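Local coordinates for protein (superoxide dismutase) (Aquifex pyrophilus, PDB 1COJ) that catalyses the dismutation of superoxide radicals to hydrogen peroxide and oxygen at an iron centre, one per subunit of a homotetramer, at residues A30-Y35 with M76-H81; A37-I42 with V69-N74. All blocks are in the same frame, centred on the assembly; numbering follows the deposited sequence.

Contact 1: A30-Y35 with M76-H81; sequences AHYKGY and MGVVLH. With FE (Fe (III) ion), chain B.
Y35 and V78 mark the closest backbone approach of helices 30-35 and 76-81, their CA atoms 5.8 Å apart; the axes approach to 8.5 Å and run in roughly opposed directions, 130° between them. Into this gap Y35 sends its ring, with CG anti to its own carbonyl carbon (chi1 -63°). One ring face receives G77 CA, offset toward the rim, in a CH-pi contact 4.3 Å from the ring centroid to that CA. A CB at position 77 would collide with Y35 CG, so the close approach depends on the glycine. Farther out, Y35 CE2 comes to 3.4 Å from H81 CE1; the two rings are inclined by 27° but slid apart, so they hardly overlap. Both segments belong to the alpha-hairpin domain of the iron/manganese superoxide dismutases, which supplies H27 and H81 to the iron, H81 through NE2 at 2.2 Å; D163 and H167 of the C-terminal domain and a water complete the site. H81 ND1 donates to G77 O over 2.6 Å, with that oxygen in the imidazole plane, which fixes the rotation of the ring and directs NE2 at the metal. An alanine at Y35 would probably leave one side of H81 without its aromatic neighbour and H148 without the hydroxyl that bonds to it. Nearer the base of H81, on the same side of its ring plane as Y35, Y32 CD1 packs 3.8 Å from H81 CB, while the Y32 hydroxyl is held by E82. V78 CG2 lies 3.9 Å from Y35 CB, beside the base of that ring.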
loop_
_atom_site.group_PDB
_atom_site.type_symbol
_atom_site.label_atom_id
_atom_site.label_comp_id
_atom_site.label_asym_id
_atom_site.label_seq_id
_atom_site.Cartn_x
_atom_site.Cartn_y
_atom_site.Cartn_z
ATOM N N ALA A 30 -1.813 21.160 14.140
ATOM C CA ALA A 30 -0.612 20.394 13.832
ATOM C C ALA A 30 -0.723 19.523 12.587
ATOM O O ALA A 30 0.066 19.667 11.650
ATOM C CB ALA A 30 -0.193 19.551 15.031
ATOM N N HIS A 31 -1.699 18.622 12.579
ATOM C CA HIS A 31 -1.889 17.712 11.457
ATOM C C HIS A 31 -2.319 18.379 10.169
ATOM O O HIS A 31 -1.597 18.333 9.177
ATOM C CB HIS A 31 -2.862 16.604 11.843
ATOM C CG HIS A 31 -2.365 15.745 12.964
ATOM N ND1 HIS A 31 -1.260 14.930 12.828
ATOM C CD2 HIS A 31 -2.769 15.619 14.249
ATOM C CE1 HIS A 31 -1.004 14.339 13.985
ATOM N NE2 HIS A 31 -1.900 14.739 14.864
ATOM N N TYR A 32 -3.486 19.011 10.182
ATOM C CA TYR A 32 -3.995 19.688 8.997
ATOM C C TYR A 32 -2.993 20.692 8.410
ATOM O O TYR A 32 -2.648 20.624 7.225
ATOM C CB TYR A 32 -5.327 20.370 9.327
ATOM C CG TYR A 32 -5.764 21.424 8.334
ATOM C CD1 TYR A 32 -5.901 21.128 6.977
ATOM C CD2 TYR A 32 -6.027 22.727 8.753
ATOM C CE1 TYR A 32 -6.291 22.118 6.059
ATOM C CE2 TYR A 32 -6.412 23.714 7.856
ATOM C CZ TYR A 32 -6.544 23.410 6.513
ATOM O OH TYR A 32 -6.928 24.399 5.640
ATOM N N LYS A 33 -2.505 21.600 9.245
ATOM C CA LYS A 33 -1.557 22.598 8.786
ATOM C C LYS A 33 -0.235 21.985 8.339
ATOM O O LYS A 33 0.457 22.547 7.483
ATOM C CB LYS A 33 -1.359 23.672 9.854
ATOM C CG LYS A 33 -2.629 24.472 10.100
ATOM C CD LYS A 33 -2.394 25.691 10.969
ATOM C CE LYS A 33 -3.665 26.519 11.068
ATOM N NZ LYS A 33 -3.435 27.773 11.834
ATOM N N GLY A 34 0.078 20.804 8.868
ATOM C CA GLY A 34 1.301 20.114 8.495
ATOM C C GLY A 34 1.232 19.627 7.059
ATOM O O GLY A 34 2.237 19.648 6.339
ATOM N N TYR A 35 0.044 19.197 6.638
ATOM C CA TYR A 35 -0.166 18.722 5.272
ATOM C C TYR A 35 -0.053 19.886 4.298
ATOM O O TYR A 35 0.455 19.727 3.188
ATOM C CB TYR A 35 -1.535 18.053 5.123
ATOM C CG TYR A 35 -1.700 16.820 5.977
ATOM C CD1 TYR A 35 -0.755 15.795 5.943
ATOM C CD2 TYR A 35 -2.785 16.687 6.840
ATOM C CE1 TYR A 35 -0.883 14.665 6.754
ATOM C CE2 TYR A 35 -2.922 15.560 7.656
ATOM C CZ TYR A 35 -1.968 14.555 7.604
ATOM O OH TYR A 35 -2.105 13.424 8.384
ATOM N N MET A 76 -4.364 15.293 -0.540
ATOM C CA MET A 76 -5.589 14.669 -0.054
ATOM C C MET A 76 -5.736 14.957 1.434
ATOM O O MET A 76 -6.846 15.138 1.932
ATOM C CB MET A 76 -5.596 13.164 -0.326
ATOM C CG MET A 76 -5.917 12.805 -1.771
ATOM S SD MET A 76 -7.599 13.250 -2.254
ATOM C CE MET A 76 -7.372 14.887 -2.980
ATOM N N GLY A 77 -4.604 15.012 2.132
ATOM C CA GLY A 77 -4.616 15.326 3.549
ATOM C C GLY A 77 -5.244 16.697 3.740
ATOM O O GLY A 77 -6.077 16.877 4.621
ATOM N N VAL A 78 -4.874 17.652 2.890
ATOM C CA VAL A 78 -5.440 18.999 2.964
ATOM C C VAL A 78 -6.947 18.994 2.650
ATOM O O VAL A 78 -7.775 19.365 3.489
ATOM C CB VAL A 78 -4.726 19.972 1.971
ATOM C CG1 VAL A 78 -5.420 21.332 1.941
ATOM C CG2 VAL A 78 -3.259 20.139 2.344
ATOM N N VAL A 79 -7.288 18.545 1.445
ATOM C CA VAL A 79 -8.665 18.513 0.970
ATOM C C VAL A 79 -9.641 17.781 1.887
ATOM O O VAL A 79 -10.690 18.328 2.242
ATOM C CB VAL A 79 -8.742 17.912 -0.458
ATOM C CG1 VAL A 79 -10.190 17.717 -0.874
ATOM C CG2 VAL A 79 -8.041 18.832 -1.454
ATOM N N LEU A 80 -9.299 16.556 2.270
ATOM C CA LEU A 80 -10.160 15.755 3.134
ATOM C C LEU A 80 -10.393 16.426 4.484
ATOM O O LEU A 80 -11.510 16.407 5.001
ATOM C CB LEU A 80 -9.587 14.345 3.297
ATOM C CG LEU A 80 -10.053 13.258 2.310
ATOM C CD1 LEU A 80 -10.508 13.822 0.980
ATOM C CD2 LEU A 80 -8.945 12.235 2.122
ATOM N N HIS A 81 -9.353 17.042 5.043
ATOM C CA HIS A 81 -9.503 17.729 6.321
ATOM C C HIS A 81 -10.395 18.958 6.196
ATOM O O HIS A 81 -11.215 19.223 7.077
ATOM C CB HIS A 81 -8.146 18.096 6.925
ATOM C CG HIS A 81 -7.493 16.960 7.652
ATOM N ND1 HIS A 81 -6.593 16.094 7.074
ATOM C CD2 HIS A 81 -7.685 16.500 8.912
ATOM C CE1 HIS A 81 -6.282 15.155 7.967
ATOM N NE2 HIS A 81 -6.920 15.358 9.099
HETATM FE FE FE B . -7.004 13.717 10.512
HETATM O O HOH W 1 -6.526 12.310 9.173
#

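Contact 2: A37-I42 with V69-N74; sequences AKYNEI and VEETFN
I42 sets its CD1 against E70 and N74, the tightly packed part of this contact between the two long antiparallel helices of the alpha-hairpin domain. Segments 37-42 and 69-74 run at 151° to each other, their axes 9.1 Å apart at closest approach. With CG1 anti to its own carbonyl carbon (chi1 -70°) and CD1 extended beyond it (chi2 170°), I42 brings CD1 to 3.7 Å from E70 O and 3.8 Å from E70 CB. Its other branch, CG2, rests 4.0 Å from E71 CB. N74, buried and nearest to Y39 by backbone, puts its CB 4.2 Å from Y39 CB, and the end of its side chain reaches K38 CB. The flanks are looser and more polar. On one of them Y39 CE1 comes no nearer than 4.2 Å to E71 CG, and the E71 carboxylate goes on to a salt bridge with K68. On the other, K38 and E70 start at the interface but lead their charged ends away from it: the E70 carboxylate forms salt bridges with R126 of the second subunit and R65 of the fourth, and partly exposed K38 leads outward, where its NZ bonds to Y61 O of the fourth subunit and meets E41 OE2 of its own helix at 2.8 Å on the syn side of the carboxylate.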
loop_
_atom_site.group_PDB
_atom_site.type_symbol
_atom_site.label_atom_id
_atom_site.label_comp_id
_atom_site.label_asym_id
_atom_site.label_seq_id
_atom_site.Cartn_x
_atom_site.Cartn_y
_atom_site.Cartn_z
ATOM N N ALA A 37 1.765 22.639 4.747
ATOM C CA ALA A 37 3.179 22.990 4.688
ATOM C C ALA A 37 3.973 22.038 3.794
ATOM O O ALA A 37 4.778 22.475 2.967
ATOM C CB ALA A 37 3.768 23.014 6.089
ATOM N N LYS A 38 3.756 20.740 3.958
ATOM C CA LYS A 38 4.468 19.753 3.158
ATOM C C LYS A 38 4.075 19.771 1.687
ATOM O O LYS A 38 4.925 19.576 0.811
ATOM C CB LYS A 38 4.314 18.360 3.762
ATOM C CG LYS A 38 5.272 18.112 4.908
ATOM C CD LYS A 38 6.709 18.212 4.429
ATOM C CE LYS A 38 7.677 18.035 5.569
ATOM N NZ LYS A 38 9.063 17.946 5.053
ATOM N N TYR A 39 2.800 20.028 1.413
ATOM C CA TYR A 39 2.329 20.105 0.037
ATOM C C TYR A 39 3.084 21.241 -0.649
ATOM O O TYR A 39 3.560 21.096 -1.777
ATOM C CB TYR A 39 0.821 20.372 -0.011
ATOM C CG TYR A 39 0.290 20.659 -1.400
ATOM C CD1 TYR A 39 -0.069 19.624 -2.264
ATOM C CD2 TYR A 39 0.163 21.972 -1.858
ATOM C CE1 TYR A 39 -0.538 19.891 -3.545
ATOM C CE2 TYR A 39 -0.302 22.247 -3.134
ATOM C CZ TYR A 39 -0.649 21.206 -3.975
ATOM O OH TYR A 39 -1.092 21.485 -5.251
ATOM N N ASN A 40 3.234 22.354 0.064
ATOM C CA ASN A 40 3.934 23.519 -0.465
ATOM C C ASN A 40 5.398 23.228 -0.775
ATOM O O ASN A 40 5.913 23.659 -1.807
ATOM C CB ASN A 40 3.797 24.708 0.488
ATOM C CG ASN A 40 2.406 25.329 0.451
ATOM O OD1 ASN A 40 1.583 24.999 -0.401
ATOM N ND2 ASN A 40 2.134 26.220 1.387
ATOM N N GLU A 41 6.052 22.466 0.097
ATOM C CA GLU A 41 7.452 22.096 -0.094
ATOM C C GLU A 41 7.580 21.256 -1.361
ATOM O O GLU A 41 8.481 21.465 -2.178
ATOM C CB GLU A 41 7.965 21.285 1.098
ATOM C CG GLU A 41 9.399 20.795 0.923
ATOM C CD GLU A 41 9.880 19.905 2.064
ATOM O OE1 GLU A 41 10.848 19.146 1.864
ATOM O OE2 GLU A 41 9.299 19.968 3.164
ATOM N N ILE A 42 6.673 20.296 -1.506
ATOM C CA ILE A 42 6.656 19.415 -2.665
ATOM C C ILE A 42 6.473 20.228 -3.949
ATOM O O ILE A 42 7.168 19.986 -4.937
ATOM C CB ILE A 42 5.555 18.340 -2.506
ATOM C CG1 ILE A 42 5.961 17.354 -1.401
ATOM C CG2 ILE A 42 5.293 17.620 -3.826
ATOM C CD1 ILE A 42 4.870 16.387 -0.987
ATOM N N VAL A 69 4.367 10.887 -5.506
ATOM C CA VAL A 69 3.717 9.952 -4.594
ATOM C C VAL A 69 3.213 10.711 -3.370
ATOM O O VAL A 69 2.023 10.680 -3.057
ATOM C CB VAL A 69 4.678 8.825 -4.131
ATOM C CG1 VAL A 69 4.042 8.016 -3.011
ATOM C CG2 VAL A 69 5.021 7.901 -5.292
ATOM N N GLU A 70 4.101 11.453 -2.718
ATOM C CA GLU A 70 3.706 12.193 -1.527
ATOM C C GLU A 70 2.825 13.399 -1.821
ATOM O O GLU A 70 2.138 13.907 -0.931
ATOM C CB GLU A 70 4.928 12.578 -0.684
ATOM C CG GLU A 70 5.871 11.408 -0.361
ATOM C CD GLU A 70 5.223 10.272 0.436
ATOM O OE1 GLU A 70 5.937 9.300 0.746
ATOM O OE2 GLU A 70 4.017 10.333 0.760
ATOM N N GLU A 71 2.810 13.847 -3.072
ATOM C CA GLU A 71 1.959 14.966 -3.433
ATOM C C GLU A 71 0.508 14.554 -3.214
ATOM O O GLU A 71 -0.292 15.344 -2.709
ATOM C CB GLU A 71 2.159 15.370 -4.892
ATOM C CG GLU A 71 1.328 16.589 -5.302
ATOM C CD GLU A 71 1.483 16.935 -6.771
ATOM O OE1 GLU A 71 1.533 15.997 -7.591
ATOM O OE2 GLU A 71 1.553 18.136 -7.107
ATOM N N THR A 72 0.169 13.316 -3.575
ATOM C CA THR A 72 -1.196 12.825 -3.407
ATOM C C THR A 72 -1.531 12.655 -1.926
ATOM O O THR A 72 -2.649 12.945 -1.500
ATOM C CB THR A 72 -1.454 11.480 -4.151
ATOM O OG1 THR A 72 -0.631 10.446 -3.606
ATOM C CG2 THR A 72 -1.168 11.620 -5.635
ATOM N N PHE A 73 -0.551 12.217 -1.139
ATOM C CA PHE A 73 -0.744 12.019 0.294
ATOM C C PHE A 73 -1.073 13.337 0.986
ATOM O O PHE A 73 -2.073 13.445 1.705
ATOM C CB PHE A 73 0.508 11.406 0.934
ATOM C CG PHE A 73 0.356 11.109 2.403
ATOM C CD1 PHE A 73 -0.350 9.988 2.828
ATOM C CD2 PHE A 73 0.892 11.973 3.359
ATOM C CE1 PHE A 73 -0.522 9.725 4.187
ATOM C CE2 PHE A 73 0.727 11.723 4.719
ATOM C CZ PHE A 73 0.015 10.598 5.135
ATOM N N ASN A 74 -0.247 14.344 0.733
ATOM C CA ASN A 74 -0.430 15.644 1.351
ATOM C C ASN A 74 -1.602 16.456 0.816
ATOM O O ASN A 74 -2.348 17.058 1.598
ATOM C CB ASN A 74 0.881 16.438 1.319
ATOM C CG ASN A 74 1.952 15.817 2.214
ATOM O OD1 ASN A 74 2.867 15.147 1.741
ATOM N ND2 ASN A 74 1.821 16.022 3.508
#

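How the contacts relate
Contacts 1 and 2 are neighbouring portions of one pairing of helices 21-47 and 63-86, their centres about 10 Å apart. They bury nearly equal areas, 293 and 291 Å², yet differ in chemistry. Contact 1 lies about 10 Å from the chain centre, all its touching residues are buried, and two tyrosine rings pack against an iron ligand. Contact 2 lies about 16 Å out, combines one aliphatic wedge with charged side chains, and includes partly exposed residues; the charged ends of E70 and K38 pair with neighbouring subunits. The two meet where Y35 packs against the N74 side chain and Y35 CE1 lies 3.9 Å from F73 CE2.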